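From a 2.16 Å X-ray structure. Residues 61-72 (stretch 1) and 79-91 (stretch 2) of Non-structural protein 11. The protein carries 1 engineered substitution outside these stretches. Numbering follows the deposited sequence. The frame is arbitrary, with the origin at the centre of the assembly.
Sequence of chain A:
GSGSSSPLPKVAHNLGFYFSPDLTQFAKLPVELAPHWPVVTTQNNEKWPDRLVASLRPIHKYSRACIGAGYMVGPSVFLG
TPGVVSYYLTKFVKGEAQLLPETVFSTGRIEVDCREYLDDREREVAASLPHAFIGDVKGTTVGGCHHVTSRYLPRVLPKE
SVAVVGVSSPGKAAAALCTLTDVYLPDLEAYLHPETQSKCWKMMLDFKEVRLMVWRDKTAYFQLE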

# COMPACT_ATOMS: atom_id res chain seq x y z
N LYS A 61 -2.82 -4.40 -34.89
CA LYS A 61 -2.60 -5.43 -33.86
C LYS A 61 -2.34 -4.87 -32.45
O LYS A 61 -2.59 -5.55 -31.45
CB LYS A 61 -1.42 -6.34 -34.29
CG LYS A 61 -1.06 -7.49 -33.34
CD LYS A 61 -2.27 -8.38 -32.98
CE LYS A 61 -1.92 -9.47 -31.97
NZ LYS A 61 -1.36 -10.70 -32.61
N TYR A 62 -1.87 -3.63 -32.38
CA TYR A 62 -1.50 -2.97 -31.14
C TYR A 62 -2.59 -1.98 -30.71
O TYR A 62 -2.38 -1.24 -29.75
CB TYR A 62 -0.18 -2.22 -31.33
CG TYR A 62 1.06 -3.07 -31.61
CD1 TYR A 62 1.19 -4.38 -31.12
CD2 TYR A 62 2.13 -2.53 -32.32
CE1 TYR A 62 2.33 -5.13 -31.36
CE2 TYR A 62 3.28 -3.27 -32.56
CZ TYR A 62 3.38 -4.56 -32.09
OH TYR A 62 4.53 -5.29 -32.33
N SER A 63 -3.72 -1.96 -31.41
CA SER A 63 -4.91 -1.27 -30.92
C SER A 63 -5.29 -1.87 -29.58
O SER A 63 -5.44 -3.09 -29.46
CB SER A 63 -6.09 -1.39 -31.88
OG SER A 63 -5.84 -0.65 -33.06
N ARG A 64 -5.42 -1.01 -28.58
CA ARG A 64 -5.74 -1.39 -27.21
C ARG A 64 -7.22 -1.08 -27.01
O ARG A 64 -7.64 0.08 -27.16
CB ARG A 64 -4.87 -0.60 -26.24
CG ARG A 64 -5.31 -0.54 -24.78
CD ARG A 64 -5.15 -1.88 -24.09
NE ARG A 64 -3.74 -2.25 -24.03
CZ ARG A 64 -3.30 -3.47 -23.78
NH1 ARG A 64 -4.15 -4.47 -23.52
NH2 ARG A 64 -2.00 -3.71 -23.77
N ALA A 65 -8.00 -2.11 -26.65
CA ALA A 65 -9.40 -1.95 -26.28
C ALA A 65 -9.50 -1.26 -24.92
O ALA A 65 -8.97 -1.76 -23.93
CB ALA A 65 -10.08 -3.31 -26.23
N CYS A 66 -10.18 -0.12 -24.87
CA CYS A 66 -10.35 0.62 -23.61
C CYS A 66 -11.71 0.30 -23.02
O CYS A 66 -12.72 0.94 -23.34
CB CYS A 66 -10.14 2.10 -23.85
SG CYS A 66 -8.49 2.44 -24.50
N ILE A 67 -11.72 -0.70 -22.15
CA ILE A 67 -12.94 -1.33 -21.65
C ILE A 67 -13.49 -0.62 -20.42
O ILE A 67 -12.77 -0.45 -19.44
CB ILE A 67 -12.70 -2.82 -21.32
CG1 ILE A 67 -12.20 -3.58 -22.56
CG2 ILE A 67 -13.98 -3.47 -20.80
CD1 ILE A 67 -11.55 -4.93 -22.27
N GLY A 68 -14.76 -0.24 -20.47
CA GLY A 68 -15.41 0.43 -19.34
C GLY A 68 -14.99 1.86 -19.05
O GLY A 68 -15.28 2.39 -17.98
N ALA A 69 -14.31 2.50 -20.01
CA ALA A 69 -13.78 3.83 -19.81
C ALA A 69 -14.86 4.85 -20.12
O ALA A 69 -15.68 4.65 -21.01
CB ALA A 69 -12.58 4.06 -20.70
N GLY A 70 -14.85 5.96 -19.40
CA GLY A 70 -15.64 7.12 -19.80
C GLY A 70 -15.15 7.57 -21.15
O GLY A 70 -14.01 7.30 -21.53
N TYR A 71 -16.01 8.22 -21.91
CA TYR A 71 -15.67 8.62 -23.27
C TYR A 71 -16.50 9.78 -23.71
O TYR A 71 -17.50 10.12 -23.08
CB TYR A 71 -15.82 7.44 -24.24
CG TYR A 71 -17.25 6.93 -24.42
CD1 TYR A 71 -18.03 7.36 -25.50
CD2 TYR A 71 -17.81 6.03 -23.52
CE1 TYR A 71 -19.33 6.91 -25.67
CE2 TYR A 71 -19.12 5.58 -23.68
CZ TYR A 71 -19.87 6.02 -24.77
OH TYR A 71 -21.15 5.58 -24.94
N MET A 72 -16.08 10.38 -24.82
CA MET A 72 -16.77 11.51 -25.41
C MET A 72 -17.14 11.25 -26.86
O MET A 72 -16.41 10.56 -27.59
CB MET A 72 -15.90 12.77 -25.31
CG MET A 72 -15.60 13.15 -23.87
SD MET A 72 -14.82 14.77 -23.65
CE MET A 72 -16.09 15.89 -24.25
N LEU A 79 -20.67 7.83 -19.60
CA LEU A 79 -20.16 6.83 -18.67
C LEU A 79 -19.71 5.58 -19.41
O LEU A 79 -20.32 5.18 -20.39
CB LEU A 79 -21.24 6.45 -17.65
CG LEU A 79 -21.37 7.23 -16.33
CD1 LEU A 79 -20.78 8.63 -16.38
CD2 LEU A 79 -22.80 7.27 -15.85
N GLY A 80 -18.64 4.97 -18.92
CA GLY A 80 -18.24 3.66 -19.37
C GLY A 80 -19.20 2.61 -18.82
O GLY A 80 -19.80 2.79 -17.76
N THR A 81 -19.34 1.53 -19.58
CA THR A 81 -20.12 0.38 -19.16
C THR A 81 -19.14 -0.75 -18.90
O THR A 81 -18.39 -1.11 -19.80
CB THR A 81 -21.10 -0.05 -20.27
OG1 THR A 81 -21.93 1.05 -20.60
CG2 THR A 81 -21.99 -1.23 -19.82
N PRO A 82 -19.13 -1.31 -17.67
CA PRO A 82 -18.23 -2.42 -17.35
C PRO A 82 -18.27 -3.54 -18.40
O PRO A 82 -19.35 -3.94 -18.83
CB PRO A 82 -18.78 -2.95 -16.03
CG PRO A 82 -19.49 -1.80 -15.42
CD PRO A 82 -20.04 -1.00 -16.55
N GLY A 83 -17.10 -3.99 -18.85
CA GLY A 83 -17.02 -5.08 -19.82
C GLY A 83 -17.35 -4.73 -21.26
O GLY A 83 -17.28 -5.62 -22.11
N VAL A 84 -17.70 -3.48 -21.56
CA VAL A 84 -17.94 -3.05 -22.93
C VAL A 84 -16.81 -2.12 -23.35
O VAL A 84 -16.40 -1.24 -22.59
CB VAL A 84 -19.28 -2.28 -23.06
CG1 VAL A 84 -19.54 -1.89 -24.51
CG2 VAL A 84 -20.44 -3.10 -22.50
N VAL A 85 -16.32 -2.30 -24.58
CA VAL A 85 -15.25 -1.46 -25.14
C VAL A 85 -15.82 -0.08 -25.44
O VAL A 85 -16.79 0.03 -26.18
CB VAL A 85 -14.69 -2.06 -26.45
CG1 VAL A 85 -13.65 -1.13 -27.08
CG2 VAL A 85 -14.09 -3.44 -26.19
N SER A 86 -15.21 0.96 -24.86
CA SER A 86 -15.66 2.33 -25.11
C SER A 86 -15.06 2.86 -26.41
O SER A 86 -15.75 3.51 -27.19
CB SER A 86 -15.27 3.24 -23.94
OG SER A 86 -15.76 2.71 -22.72
N TYR A 87 -13.78 2.57 -26.62
CA TYR A 87 -13.04 2.95 -27.84
C TYR A 87 -11.74 2.15 -27.86
O TYR A 87 -11.37 1.56 -26.85
CB TYR A 87 -12.75 4.47 -27.87
CG TYR A 87 -12.08 4.99 -26.61
CD1 TYR A 87 -12.84 5.47 -25.55
CD2 TYR A 87 -10.70 4.94 -26.45
CE1 TYR A 87 -12.25 5.91 -24.38
CE2 TYR A 87 -10.10 5.38 -25.27
CZ TYR A 87 -10.88 5.86 -24.24
OH TYR A 87 -10.29 6.29 -23.07
N TYR A 88 -11.06 2.15 -29.00
CA TYR A 88 -9.71 1.60 -29.14
C TYR A 88 -8.73 2.75 -29.23
O TYR A 88 -9.06 3.79 -29.77
CB TYR A 88 -9.58 0.74 -30.41
CG TYR A 88 -10.29 -0.58 -30.29
CD1 TYR A 88 -11.64 -0.69 -30.57
CD2 TYR A 88 -9.61 -1.71 -29.85
CE1 TYR A 88 -12.30 -1.89 -30.44
CE2 TYR A 88 -10.26 -2.92 -29.72
CZ TYR A 88 -11.61 -3.00 -30.01
OH TYR A 88 -12.26 -4.19 -29.87
N LEU A 89 -7.52 2.54 -28.70
CA LEU A 89 -6.43 3.49 -28.85
C LEU A 89 -5.27 2.84 -29.58
O LEU A 89 -4.88 1.71 -29.26
CB LEU A 89 -5.94 4.01 -27.49
CG LEU A 89 -6.80 5.05 -26.79
CD1 LEU A 89 -6.09 5.49 -25.51
CD2 LEU A 89 -7.12 6.24 -27.66
N THR A 90 -4.71 3.55 -30.54
CA THR A 90 -3.51 3.11 -31.23
C THR A 90 -2.50 4.25 -31.22
O THR A 90 -2.80 5.34 -31.67
CB THR A 90 -3.83 2.65 -32.67
OG1 THR A 90 -5.01 1.84 -32.66
CG2 THR A 90 -2.67 1.84 -33.23
N LYS A 91 -1.32 3.99 -30.67
CA LYS A 91 -0.29 5.00 -30.53
C LYS A 91 0.80 4.79 -31.57
O LYS A 91 1.44 3.74 -31.60
CB LYS A 91 0.31 4.93 -29.13
CG LYS A 91 1.48 5.87 -28.88
CD LYS A 91 1.76 5.98 -27.40
CE LYS A 91 3.08 6.66 -27.11
NZ LYS A 91 3.18 7.00 -25.66
O HOH W 1 -1.00 1.30 -29.90
O HOH W 2 -11.43 7.85 -21.36

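Residues 64-67 and 85-91 pair as antiparallel strands, and the contact buries 889 Å² in all. Lys61 takes no part. Tyr62 reaches stretch 2 through water 1, which donates to Tyr62 O (2.9 Å) and accepts from Lys91 N (2.8 Å). This water links the two backbones just before the direct pairing begins.

Ser63 adds a side-chain link: Ser63 OG and Thr90 OG1 are hydrogen-bonded at 2.7 Å. Ser63 CA also lies 3.4 Å from Leu89 O, a CA-H...O contact.

Arg64 and Leu89 form a hydrogen-bonded pair. Arg64 N donates to Leu89 O at 2.9 Å and nearly straight (174°). Leu89 N returns a bond to Arg64 O, also 2.9 Å. The end of the Arg64 side chain leads away and is hydrogen-bonded elsewhere in the structure.

Ala65 sits opposite Tyr88 in a non-hydrogen-bonded pair. Its side chain shares a face of the sheet with those of Ile67, Val85 and Tyr88. Ala65 CB packs 3.5 Å from Tyr88 CE2 and 4.0 Å from Val85 CG2.

Cys66 points to the other face, with Tyr87 and Leu89. It is buried. Cys66 N donates to Tyr87 O (2.9 Å), while Cys66 O accepts from Ser86 N (2.9 Å). Cys66 CB lies over the face of the Tyr87 ring, 3.9 Å from its centroid, in a CH-pi contact. Cys66 SG approaches the same ring obliquely, 3.4 Å from Tyr87 CE2, and also touches Leu89 CG at 3.9 Å.

Ile67 is exposed. Ile67 CG2 rests 3.6 Å from Gly83 CA, within the type II turn from Thr81 to Val84. Ile67 CG1 is 4.1 Å from Val85 CG2.

Gly68 N donates to Val84 O at 2.9 Å. The positive phi of Gly68 favours glycine. Gly68 O meets Gly80 CA at 3.5 Å. A CB on Gly80 would clash with Gly68 O and Ala69 O, so the close backbone approach depends on the bare glycine.

Ala69 O accepts a short hydrogen bond from Ser86 OG, 2.6 Å. The Ser86 side chain thus holds the chain beyond the end of strand 64-67. Ala69 CB is 4.1 Å from Tyr87 CE1.

Gly70 O lies at the edge of the Tyr87 ring. Water 2 donates to Gly70 O (2.6 Å) and is hydrogen-bonded to Tyr87 OH (2.6 Å), bridging the two.

Tyr71 points toward stretch 2. Tyr71 CB meets the ring edge at Tyr87 CD1 (3.8 Å), and Tyr71 CD2 packs against Ser86 CB (3.8 Å). Met72 makes no contact.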